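Coenzyme F420-dependent N(5),N(10)-methenyltetrahydromethanopterin reductase-related protein (Desulfurobacterium thermolithotrophum DSM 11699, PDB 6HUY) is an HmdII paralogue of [Fe]-hydrogenase that binds the iron-guanylylpyridinol cofactor and probably methenyl-tetrahydrofolate. Local coordinates at the interface of chains A and B. Coordinates in Å, arbitrary orientation; residue numbers count along the deposited sequence, not the author numbering. Chains: chain A, Coenzyme F420-dependent N(5),N(10)-methenyltetrahydromethanopterin reductase-related protein; chain B, Coenzyme F420-dependent N(5),N(10)-methenyltetrahydromethanopterin reductase-related protein.

Contact 1: the interface of chains A and B. Residues chain A 194-195, 198, 201-202, 207, 210, 214; chain B 245, 249, 261-263, 266-267, 316.
Apolar packing carries this patch of the chain A-chain B interface; no nitrogen or oxygen of one chain comes within bonding distance of the other. B:Met267, on helix 264-272, supplies one focus. Its chain leaves with CG anti to the carbonyl carbon and bends at the last torsion (chi3 -65°), which sets the methyl CE over the centre of the A:Phe214 ring, 3.8 Å from the centroid, a CH-pi contact. The ring itself stands with CG anti to the backbone N (chi1 172°), and its CD1 meets B:Leu262 CD1 at 3.9 Å. An alanine in place of A:Phe214 would remove that aromatic face and would probably leave the methionine methyl and the leucine branch poorly packed. Nearer the backbone, B:Met267 CG is touched by A:Ile207 CD1 at 3.9 Å, the two side chains crossing obliquely. A:Val202 divides its branches: CG1 lies against B:Met267 and B:Ala266, while CG2 meets B:Leu262 CD2 at 3.7 Å.

A:Leu198 is the second focus. Its CD1 rests on the backbone carbonyl O of B:Leu261 at 3.4 Å, and CD2 reaches B:Val245 CG1 at 3.7 Å. At the margin, A:Leu194 CD2 abuts B:Asn263 CB.

Hydrogen bonds stay within each chain: A:Thr210 OG1 donates to A:Pro201 O (2.7 Å), tying helix 207-228 to helix 196-203. The patch probably helps hold the two subunits together, packing helices 232-262 and 264-272 of chain B against helices 196-203 and 207-228 of chain A.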
loop_
_atom_site.group_PDB
_atom_site.type_symbol
_atom_site.label_atom_id
_atom_site.label_comp_id
_atom_site.label_asym_id
_atom_site.label_seq_id
_atom_site.Cartn_x
_atom_site.Cartn_y
_atom_site.Cartn_z
ATOM N N LEU A 194 6.347 17.382 6.963
ATOM C CA LEU A 194 5.931 16.372 6.012
ATOM C C LEU A 194 4.849 16.911 5.088
ATOM O O LEU A 194 4.086 17.799 5.476
ATOM C CB LEU A 194 5.389 15.121 6.722
ATOM C CG LEU A 194 6.316 14.446 7.714
ATOM C CD1 LEU A 194 5.554 13.330 8.388
ATOM C CD2 LEU A 194 7.538 13.909 7.022
ATOM N N PRO A 195 4.724 16.358 3.881
ATOM C CA PRO A 195 3.564 16.681 3.048
ATOM C C PRO A 195 2.284 16.461 3.839
ATOM O O PRO A 195 2.143 15.471 4.560
ATOM C CB PRO A 195 3.680 15.696 1.881
ATOM C CG PRO A 195 5.126 15.301 1.850
ATOM C CD PRO A 195 5.596 15.347 3.253
ATOM N N LEU A 198 0.700 13.090 4.201
ATOM C CA LEU A 198 1.460 12.021 4.833
ATOM C C LEU A 198 1.507 12.122 6.357
ATOM O O LEU A 198 2.035 11.211 7.003
ATOM C CB LEU A 198 2.890 11.987 4.265
ATOM C CG LEU A 198 2.998 11.760 2.743
ATOM C CD1 LEU A 198 4.437 11.531 2.325
ATOM C CD2 LEU A 198 2.137 10.598 2.271
ATOM N N PRO A 201 -0.780 9.004 7.817
ATOM C CA PRO A 201 -0.188 7.661 7.724
ATOM C C PRO A 201 1.115 7.504 8.485
ATOM O O PRO A 201 1.478 6.370 8.827
ATOM C CB PRO A 201 0.027 7.477 6.217
ATOM C CG PRO A 201 -0.001 8.848 5.660
ATOM C CD PRO A 201 -0.941 9.608 6.488
ATOM N N VAL A 202 1.845 8.586 8.744
ATOM C CA VAL A 202 3.090 8.489 9.499
ATOM C C VAL A 202 2.856 8.687 10.990
ATOM O O VAL A 202 3.499 8.037 11.812
ATOM C CB VAL A 202 4.104 9.497 8.940
ATOM C CG1 VAL A 202 5.363 9.551 9.818
ATOM C CG2 VAL A 202 4.455 9.130 7.490
ATOM N N ILE A 207 0.822 3.992 11.878
ATOM C CA ILE A 207 2.260 3.928 11.638
ATOM C C ILE A 207 2.752 2.489 11.706
ATOM O O ILE A 207 3.784 2.151 11.114
ATOM C CB ILE A 207 3.015 4.818 12.640
ATOM C CG1 ILE A 207 4.523 4.755 12.385
ATOM C CG2 ILE A 207 2.731 4.360 14.070
ATOM C CD1 ILE A 207 4.951 5.131 10.971
ATOM N N THR A 210 2.209 1.300 8.230
ATOM C CA THR A 210 3.082 2.070 7.348
ATOM C C THR A 210 4.527 1.613 7.474
ATOM O O THR A 210 5.214 1.392 6.472
ATOM C CB THR A 210 2.953 3.556 7.685
ATOM O OG1 THR A 210 1.573 3.922 7.610
ATOM C CG2 THR A 210 3.774 4.429 6.747
ATOM N N PHE A 214 6.473 -0.551 4.736
ATOM C CA PHE A 214 7.666 0.113 4.236
ATOM C C PHE A 214 8.884 -0.776 4.412
ATOM O O PHE A 214 9.674 -0.961 3.482
ATOM C CB PHE A 214 7.871 1.435 4.969
ATOM C CG PHE A 214 9.181 2.108 4.659
ATOM C CD1 PHE A 214 9.288 2.977 3.588
ATOM C CD2 PHE A 214 10.301 1.871 5.434
ATOM C CE1 PHE A 214 10.491 3.597 3.300
ATOM C CE2 PHE A 214 11.501 2.489 5.157
ATOM C CZ PHE A 214 11.599 3.352 4.083
ATOM N N VAL B 245 -0.829 4.590 0.385
ATOM C CA VAL B 245 0.214 5.608 0.359
ATOM C C VAL B 245 1.523 5.015 -0.155
ATOM O O VAL B 245 2.157 5.566 -1.062
ATOM C CB VAL B 245 0.368 6.232 1.756
ATOM C CG1 VAL B 245 1.680 6.974 1.901
ATOM C CG2 VAL B 245 -0.783 7.170 2.023
ATOM N N LEU B 249 3.298 6.215 -3.649
ATOM C CA LEU B 249 4.623 6.821 -3.630
ATOM C C LEU B 249 5.610 6.040 -4.491
ATOM O O LEU B 249 6.412 6.638 -5.220
ATOM C CB LEU B 249 5.140 6.920 -2.196
ATOM C CG LEU B 249 4.454 7.977 -1.335
ATOM C CD1 LEU B 249 4.862 7.778 0.108
ATOM C CD2 LEU B 249 4.775 9.389 -1.810
ATOM N N LEU B 261 9.906 11.141 1.160
ATOM C CA LEU B 261 8.652 11.812 1.490
ATOM C C LEU B 261 8.051 11.322 2.810
ATOM O O LEU B 261 7.521 12.131 3.581
ATOM C CB LEU B 261 7.660 11.645 0.333
ATOM C CG LEU B 261 8.050 12.440 -0.923
ATOM C CD1 LEU B 261 7.248 11.996 -2.135
ATOM C CD2 LEU B 261 7.882 13.929 -0.694
ATOM N N LEU B 262 8.124 10.019 3.101
ATOM C CA LEU B 262 7.645 9.523 4.396
ATOM C C LEU B 262 8.537 9.986 5.540
ATOM O O LEU B 262 8.045 10.260 6.642
ATOM C CB LEU B 262 7.575 8.001 4.391
ATOM C CG LEU B 262 6.479 7.361 3.540
ATOM C CD1 LEU B 262 6.663 5.847 3.505
ATOM C CD2 LEU B 262 5.107 7.717 4.079
ATOM N N ASN B 263 9.850 10.047 5.308
ATOM C CA ASN B 263 10.821 10.492 6.303
ATOM C C ASN B 263 11.046 9.394 7.341
ATOM O O ASN B 263 10.217 9.183 8.232
ATOM C CB ASN B 263 10.369 11.803 6.963
ATOM C CG ASN B 263 11.450 12.414 7.833
ATOM O OD1 ASN B 263 12.157 11.703 8.535
ATOM N ND2 ASN B 263 11.587 13.732 7.786
ATOM N N ALA B 266 11.006 10.455 11.080
ATOM C CA ALA B 266 9.649 10.650 11.583
ATOM C C ALA B 266 8.950 9.314 11.841
ATOM O O ALA B 266 8.283 9.144 12.867
ATOM C CB ALA B 266 8.843 11.492 10.601
ATOM N N MET B 267 9.084 8.354 10.919
ATOM C CA MET B 267 8.476 7.041 11.128
ATOM C C MET B 267 9.034 6.365 12.372
ATOM O O MET B 267 8.278 5.794 13.170
ATOM C CB MET B 267 8.690 6.154 9.897
ATOM C CG MET B 267 7.786 6.507 8.724
ATOM S SD MET B 267 7.815 5.309 7.362
ATOM C CE MET B 267 9.503 5.472 6.804
ATOM N N THR B 316 -1.679 10.617 -2.599
ATOM C CA THR B 316 -1.146 9.278 -2.397
ATOM C C THR B 316 -2.125 8.347 -1.702
ATOM O O THR B 316 -1.949 7.132 -1.779
ATOM C CB THR B 316 0.144 9.336 -1.559
ATOM O OG1 THR B 316 -0.135 9.932 -0.281
ATOM C CG2 THR B 316 1.215 10.122 -2.260
#

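Contact 2: the interface of chains A and B. Residues chain A 168, 197, 320-321, 323-325, 336, 340; chain B 244, 248, 314-316, 318, 323.
Polar contacts line one flank of this mixed patch of the subunit interface. A:Glu197 extends from helix 196-203 with CG anti to the backbone N (chi1 -164°), bringing OE1 to the backbone N of B:Thr316 at 2.6 Å. That bond is nearly straight (177° at H) and uses the syn lone pair of the carboxylate; the B:Thr316 hydroxyl adds a weak bond to the same oxygen. On the other flank the A:Ser320 hydroxyl OG donates to the carbonyl O of B:Ala318 at 2.6 Å, within the carbonyl plane. Water 3 joins this hydroxyl to the B:Ala318 N, and water 2 links A:Glu197 OE1 to B:Thr314 O.

Within chain A, the A:Arg168 guanidinium grips A:Glu325 end-on, NH1 to OE1 at 2.7 Å and NH2 to OE2 at 2.6 Å, a near-coplanar salt bridge that probably steadies the arginine beside B:Thr314. The backbone N of A:Arg168 reaches the B:Tyr315 hydroxyl through water 1.

The B:Tyr315 ring is the main apolar element. A:Leu336 CB meets its CE2 at 3.7 Å, A:Leu340 CD1 approaches CD1 at 3.8 Å, and A:Val324 crosses at about a right angle. Beyond it, B:Leu323 CD1 packs on A:Val324 CG2 at 3.7 Å and obliquely on A:Leu323. A:Pro321 CG lies against B:Ser248 CB.

The loop 314-318 of chain B thus lies between helix 196-203 and the C-terminal helices 320-331 and 333-348 of chain A.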
loop_
_atom_site.group_PDB
_atom_site.type_symbol
_atom_site.label_atom_id
_atom_site.label_comp_id
_atom_site.label_asym_id
_atom_site.label_seq_id
_atom_site.Cartn_x
_atom_site.Cartn_y
_atom_site.Cartn_z
ATOM N N ARG A 168 -1.338 20.903 -4.912
ATOM C CA ARG A 168 -1.472 21.754 -6.089
ATOM C C ARG A 168 -1.787 23.196 -5.728
ATOM O O ARG A 168 -1.534 24.098 -6.532
ATOM C CB ARG A 168 -2.631 21.237 -6.942
ATOM C CG ARG A 168 -2.315 20.718 -8.272
ATOM C CD ARG A 168 -3.402 19.733 -8.650
ATOM N NE ARG A 168 -3.073 18.423 -8.116
ATOM C CZ ARG A 168 -2.725 17.367 -8.837
ATOM N NH1 ARG A 168 -2.439 16.223 -8.215
ATOM N NH2 ARG A 168 -2.679 17.448 -10.163
ATOM N N GLU A 197 -0.622 15.343 3.324
ATOM C CA GLU A 197 -1.330 14.071 3.233
ATOM C C GLU A 197 -0.595 12.944 3.949
ATOM O O GLU A 197 -1.218 11.940 4.302
ATOM C CB GLU A 197 -1.549 13.712 1.770
ATOM C CG GLU A 197 -2.594 12.629 1.551
ATOM C CD GLU A 197 -2.628 12.119 0.110
ATOM O OE1 GLU A 197 -1.655 12.355 -0.635
ATOM O OE2 GLU A 197 -3.631 11.486 -0.268
ATOM N N SER A 320 -3.852 4.131 -8.327
ATOM C CA SER A 320 -4.474 5.344 -7.796
ATOM C C SER A 320 -3.861 6.639 -8.311
ATOM O O SER A 320 -4.621 7.532 -8.711
ATOM C CB SER A 320 -4.431 5.316 -6.265
ATOM O OG SER A 320 -4.958 6.522 -5.752
ATOM N N PRO A 321 -2.545 6.826 -8.313
ATOM C CA PRO A 321 -1.998 8.105 -8.803
ATOM C C PRO A 321 -2.409 8.451 -10.234
ATOM O O PRO A 321 -2.626 9.627 -10.554
ATOM C CB PRO A 321 -0.483 7.889 -8.712
ATOM C CG PRO A 321 -0.299 6.742 -7.829
ATOM C CD PRO A 321 -1.492 5.891 -7.904
ATOM N N LEU A 323 -5.271 7.463 -11.772
ATOM C CA LEU A 323 -6.668 7.867 -11.721
ATOM C C LEU A 323 -6.824 9.244 -11.095
ATOM O O LEU A 323 -7.699 10.008 -11.513
ATOM C CB LEU A 323 -7.496 6.849 -10.937
ATOM C CG LEU A 323 -7.490 5.407 -11.424
ATOM C CD1 LEU A 323 -8.264 4.524 -10.417
ATOM C CD2 LEU A 323 -8.067 5.302 -12.787
ATOM N N VAL A 324 -5.986 9.580 -10.105
ATOM C CA VAL A 324 -6.034 10.905 -9.492
ATOM C C VAL A 324 -5.859 11.996 -10.548
ATOM O O VAL A 324 -6.587 12.998 -10.561
ATOM C CB VAL A 324 -4.964 11.029 -8.394
ATOM C CG1 VAL A 324 -4.692 12.494 -8.070
ATOM C CG2 VAL A 324 -5.401 10.269 -7.131
ATOM N N GLU A 325 -4.871 11.837 -11.432
ATOM C CA GLU A 325 -4.624 12.886 -12.417
ATOM C C GLU A 325 -5.712 12.925 -13.480
ATOM O O GLU A 325 -6.057 14.007 -13.961
ATOM C CB GLU A 325 -3.237 12.714 -13.034
ATOM C CG GLU A 325 -2.061 12.963 -12.038
ATOM C CD GLU A 325 -2.262 14.206 -11.128
ATOM O OE1 GLU A 325 -2.122 14.082 -9.886
ATOM O OE2 GLU A 325 -2.551 15.307 -11.661
ATOM N N LEU A 336 -10.959 16.208 -5.588
ATOM C CA LEU A 336 -10.044 15.189 -5.062
ATOM C C LEU A 336 -9.914 15.285 -3.546
ATOM O O LEU A 336 -9.967 14.266 -2.846
ATOM C CB LEU A 336 -8.665 15.311 -5.720
ATOM C CG LEU A 336 -8.457 14.559 -7.028
ATOM C CD1 LEU A 336 -8.540 13.061 -6.809
ATOM C CD2 LEU A 336 -9.468 15.014 -8.050
ATOM N N LEU A 340 -10.896 12.579 -0.377
ATOM C CA LEU A 340 -10.203 12.276 0.873
ATOM C C LEU A 340 -11.116 12.490 2.064
ATOM O O LEU A 340 -11.073 11.727 3.033
ATOM C CB LEU A 340 -8.948 13.132 1.025
ATOM C CG LEU A 340 -7.899 12.975 -0.080
ATOM C CD1 LEU A 340 -6.687 13.811 0.263
ATOM C CD2 LEU A 340 -7.512 11.521 -0.310
ATOM N N GLN B 244 -2.055 2.056 0.582
ATOM C CA GLN B 244 -2.270 2.878 -0.603
ATOM C C GLN B 244 -1.180 3.944 -0.729
ATOM O O GLN B 244 -0.629 4.163 -1.817
ATOM C CB GLN B 244 -3.652 3.521 -0.542
ATOM C CG GLN B 244 -3.987 4.428 -1.712
ATOM C CD GLN B 244 -4.017 3.666 -3.031
ATOM O OE1 GLN B 244 -5.039 3.075 -3.410
ATOM N NE2 GLN B 244 -2.886 3.662 -3.729
ATOM N N SER B 248 1.281 4.259 -3.901
ATOM C CA SER B 248 1.251 5.449 -4.748
ATOM C C SER B 248 2.608 6.131 -4.796
ATOM O O SER B 248 3.038 6.591 -5.863
ATOM C CB SER B 248 0.189 6.421 -4.243
ATOM O OG SER B 248 -1.096 5.841 -4.350
ATOM N N THR B 314 0.616 15.188 -6.324
ATOM C CA THR B 314 -0.233 14.006 -6.385
ATOM C C THR B 314 -1.018 13.882 -5.083
ATOM O O THR B 314 -0.791 14.613 -4.113
ATOM C CB THR B 314 0.573 12.723 -6.639
ATOM O OG1 THR B 314 -0.323 11.634 -6.886
ATOM C CG2 THR B 314 1.439 12.365 -5.454
ATOM N N TYR B 315 -1.964 12.944 -5.086
ATOM C CA TYR B 315 -2.586 12.455 -3.866
ATOM C C TYR B 315 -2.220 10.989 -3.749
ATOM O O TYR B 315 -2.376 10.223 -4.705
ATOM C CB TYR B 315 -4.102 12.675 -3.867
ATOM C CG TYR B 315 -4.466 14.141 -3.710
ATOM C CD1 TYR B 315 -4.298 14.797 -2.480
ATOM C CD2 TYR B 315 -4.958 14.874 -4.792
ATOM C CE1 TYR B 315 -4.601 16.126 -2.343
ATOM C CE2 TYR B 315 -5.272 16.195 -4.661
ATOM C CZ TYR B 315 -5.088 16.822 -3.442
ATOM O OH TYR B 315 -5.397 18.142 -3.318
ATOM N N THR B 316 -1.679 10.617 -2.599
ATOM C CA THR B 316 -1.146 9.278 -2.397
ATOM C C THR B 316 -2.125 8.347 -1.702
ATOM O O THR B 316 -1.949 7.132 -1.779
ATOM C CB THR B 316 0.144 9.336 -1.559
ATOM O OG1 THR B 316 -0.135 9.932 -0.281
ATOM C CG2 THR B 316 1.215 10.122 -2.260
ATOM N N ALA B 318 -5.686 8.366 -2.000
ATOM C CA ALA B 318 -7.028 8.310 -2.559
ATOM C C ALA B 318 -7.334 6.862 -2.919
ATOM O O ALA B 318 -6.609 6.280 -3.739
ATOM C CB ALA B 318 -7.138 9.205 -3.799
ATOM N N LEU B 323 -12.104 6.323 -6.595
ATOM C CA LEU B 323 -11.812 7.049 -7.825
ATOM C C LEU B 323 -12.532 6.419 -9.001
ATOM O O LEU B 323 -13.089 7.128 -9.846
ATOM C CB LEU B 323 -10.306 7.093 -8.074
ATOM C CG LEU B 323 -9.484 7.899 -7.071
ATOM C CD1 LEU B 323 -8.003 7.633 -7.261
ATOM C CD2 LEU B 323 -9.755 9.412 -7.205
HETATM O O HOH W 1 -3.944 20.661 -3.620
HETATM O O HOH W 2 -0.641 14.888 -1.339
HETATM O O HOH W 3 -3.974 8.454 -4.181
#

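Contact 3: the interface of chains A and B. Residues chain A 242, 246, 262, 266-267, 270-271, 291; chain B 202, 204, 207-208, 210-211, 214.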
loop_
_atom_site.group_PDB
_atom_site.type_symbol
_atom_site.label_atom_id
_atom_site.label_comp_id
_atom_site.label_asym_id
_atom_site.label_seq_id
_atom_site.Cartn_x
_atom_site.Cartn_y
_atom_site.Cartn_z
ATOM N N SER A 242 1.242 -4.827 -5.701
ATOM C CA SER A 242 0.796 -5.650 -4.585
ATOM C C SER A 242 0.096 -4.807 -3.523
ATOM O O SER A 242 -0.990 -5.164 -3.043
ATOM C CB SER A 242 1.985 -6.398 -3.975
ATOM O OG SER A 242 2.539 -7.296 -4.925
ATOM N N ILE A 246 -3.951 -4.897 -2.172
ATOM C CA ILE A 246 -4.339 -5.122 -0.776
ATOM C C ILE A 246 -5.118 -3.934 -0.241
ATOM O O ILE A 246 -6.081 -4.087 0.524
ATOM C CB ILE A 246 -3.104 -5.377 0.102
ATOM C CG1 ILE A 246 -2.385 -6.655 -0.308
ATOM C CG2 ILE A 246 -3.518 -5.429 1.612
ATOM C CD1 ILE A 246 -1.033 -6.753 0.370
ATOM N N LEU A 262 -7.648 -13.115 -0.789
ATOM C CA LEU A 262 -6.217 -13.262 -1.077
ATOM C C LEU A 262 -5.777 -14.723 -1.084
ATOM O O LEU A 262 -4.909 -15.101 -1.884
ATOM C CB LEU A 262 -5.375 -12.480 -0.069
ATOM C CG LEU A 262 -4.704 -11.190 -0.534
ATOM C CD1 LEU A 262 -3.768 -10.666 0.556
ATOM C CD2 LEU A 262 -3.939 -11.347 -1.811
ATOM N N ALA A 266 -2.493 -19.986 -0.556
ATOM C CA ALA A 266 -1.702 -19.682 -1.740
ATOM C C ALA A 266 -0.501 -18.822 -1.375
ATOM O O ALA A 266 0.609 -19.050 -1.866
ATOM C CB ALA A 266 -2.570 -18.984 -2.794
ATOM N N MET A 267 -0.700 -17.856 -0.477
ATOM C CA MET A 267 0.388 -16.983 -0.047
ATOM C C MET A 267 1.508 -17.786 0.608
ATOM O O MET A 267 2.692 -17.582 0.315
ATOM C CB MET A 267 -0.153 -15.937 0.923
ATOM C CG MET A 267 -0.986 -14.844 0.282
ATOM S SD MET A 267 -1.398 -13.552 1.475
ATOM C CE MET A 267 0.197 -12.786 1.647
ATOM N N SER A 270 3.326 -19.799 -2.078
ATOM C CA SER A 270 4.159 -18.914 -2.886
ATOM C C SER A 270 5.395 -18.467 -2.116
ATOM O O SER A 270 6.512 -18.478 -2.645
ATOM C CB SER A 270 3.342 -17.704 -3.331
ATOM O OG SER A 270 4.176 -16.748 -3.974
ATOM N N LEU A 271 5.209 -18.066 -0.860
ATOM C CA LEU A 271 6.293 -17.496 -0.070
ATOM C C LEU A 271 7.442 -18.473 0.155
ATOM O O LEU A 271 8.562 -18.033 0.425
ATOM C CB LEU A 271 5.724 -17.020 1.272
ATOM C CG LEU A 271 6.556 -16.096 2.145
ATOM C CD1 LEU A 271 6.923 -14.821 1.422
ATOM C CD2 LEU A 271 5.757 -15.800 3.415
ATOM N N LEU A 291 1.562 -16.458 9.305
ATOM C CA LEU A 291 0.513 -16.912 8.396
ATOM C C LEU A 291 0.042 -18.321 8.730
ATOM O O LEU A 291 -1.115 -18.667 8.473
ATOM C CB LEU A 291 1.003 -16.862 6.948
ATOM C CG LEU A 291 1.209 -15.471 6.350
ATOM C CD1 LEU A 291 1.760 -15.589 4.933
ATOM C CD2 LEU A 291 -0.098 -14.677 6.381
ATOM N N VAL B 202 -0.011 -12.292 -5.182
ATOM C CA VAL B 202 0.221 -13.497 -4.401
ATOM C C VAL B 202 1.400 -14.289 -4.949
ATOM O O VAL B 202 2.162 -14.887 -4.182
ATOM C CB VAL B 202 -1.061 -14.345 -4.356
ATOM C CG1 VAL B 202 -0.773 -15.722 -3.773
ATOM C CG2 VAL B 202 -2.109 -13.618 -3.542
ATOM N N ASP B 204 4.045 -13.409 -7.418
ATOM C CA ASP B 204 5.307 -12.825 -7.849
ATOM C C ASP B 204 6.344 -12.896 -6.729
ATOM O O ASP B 204 6.040 -13.214 -5.583
ATOM C CB ASP B 204 5.120 -11.361 -8.264
ATOM C CG ASP B 204 4.359 -11.195 -9.573
ATOM O OD1 ASP B 204 4.096 -12.197 -10.274
ATOM O OD2 ASP B 204 4.030 -10.028 -9.902
ATOM N N ILE B 207 5.751 -11.343 -3.329
ATOM C CA ILE B 207 5.039 -11.960 -2.217
ATOM C C ILE B 207 5.714 -11.584 -0.906
ATOM O O ILE B 207 5.072 -11.560 0.152
ATOM C CB ILE B 207 4.985 -13.490 -2.406
ATOM C CG1 ILE B 207 4.163 -14.166 -1.295
ATOM C CG2 ILE B 207 6.399 -14.077 -2.423
ATOM C CD1 ILE B 207 2.696 -13.677 -1.140
ATOM N N VAL B 208 7.018 -11.290 -0.949
ATOM C CA VAL B 208 7.724 -10.835 0.245
ATOM C C VAL B 208 7.025 -9.610 0.827
ATOM O O VAL B 208 6.729 -9.551 2.031
ATOM C CB VAL B 208 9.198 -10.545 -0.089
ATOM C CG1 VAL B 208 9.902 -9.905 1.097
ATOM C CG2 VAL B 208 9.913 -11.830 -0.489
ATOM N N THR B 210 3.940 -8.469 -0.112
ATOM C CA THR B 210 2.529 -8.778 0.101
ATOM C C THR B 210 2.320 -9.435 1.457
ATOM O O THR B 210 1.409 -9.073 2.209
ATOM C CB THR B 210 2.024 -9.692 -1.013
ATOM O OG1 THR B 210 2.267 -9.077 -2.280
ATOM C CG2 THR B 210 0.512 -10.001 -0.871
ATOM N N ALA B 211 3.168 -10.402 1.793
ATOM C CA ALA B 211 2.964 -11.171 3.017
ATOM C C ALA B 211 3.333 -10.354 4.250
ATOM O O ALA B 211 2.625 -10.389 5.264
ATOM C CB ALA B 211 3.779 -12.456 2.953
ATOM N N PHE B 214 0.529 -7.865 4.718
ATOM C CA PHE B 214 -0.670 -8.556 5.184
ATOM C C PHE B 214 -0.540 -8.918 6.663
ATOM O O PHE B 214 -1.373 -8.527 7.490
ATOM C CB PHE B 214 -0.900 -9.799 4.306
ATOM C CG PHE B 214 -2.072 -10.653 4.714
ATOM C CD1 PHE B 214 -1.925 -11.655 5.657
ATOM C CD2 PHE B 214 -3.310 -10.477 4.127
ATOM C CE1 PHE B 214 -2.998 -12.444 6.026
ATOM C CE2 PHE B 214 -4.384 -11.263 4.495
ATOM C CZ PHE B 214 -4.228 -12.247 5.447
HETATM O O HOH W 4 3.093 -8.260 -7.894
#
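A:Met267 lies at the apolar centre, on helix 264-271, inserted against helix 207-228 of chain B. Its chain bends at the last torsion (chi3 72°), bringing CE to B:Ala211 CA at 3.5 Å and near B:Thr210 CG2 and B:Ile207 CD1. The B:Phe214 ring, placed with CG anti to the backbone N (chi1 177°), is met by A:Leu262 and A:Leu291: A:Leu262 CD1 comes tip to tip onto CD2 at 3.6 Å, and A:Leu291 CD2 crosses obliquely to CD1, also at 3.6 Å. A:Leu262 CD2 presses on B:Val202 CG2 at 3.4 Å, a tight carbon contact. Outward, A:Leu271 spreads its branches, CD1 against B:Ile207 CG1 and CD2 against B:Ala211 CB at 3.9 Å. A:Ile246 CD1 packs on B:Thr210 CG2.

On the polar rim, A:Ser270 turns OG anti to its backbone N (chi1 173°) and donates to the carbonyl O of B:Val202 at 2.8 Å, in the carbonyl plane. A:Ser242 OG gives a weak bond to B:Thr210 OG1, and water 4 connects A:Ser242 OG to OD2 of the B:Asp204 carboxylate.

The site joins helices 232-262, 264-271 and 282-292 of chain A to helices 196-203 and 207-228 of chain B.

Contacts 1 and 2 are neighbours, their C-alpha centres about 14 Å apart, and they share B:Thr316; contact 3 lies about 22 Å from contact 1 and about 24 Å from contact 2. Helix 196-203 of chain A and helix 232-262 of chain B serve both of the first two. Contact 3 repeats the theme of contact 1 with the chains exchanged: residues 202, 207, 210 and 214 of one subunit face 262, 266 and 267 of the other. The two subunits are thus interlocked by reciprocal helix packing, consistent with an intertwined homodimer of the Hmd family, while contact 2 adds a mixed polar and apolar seam.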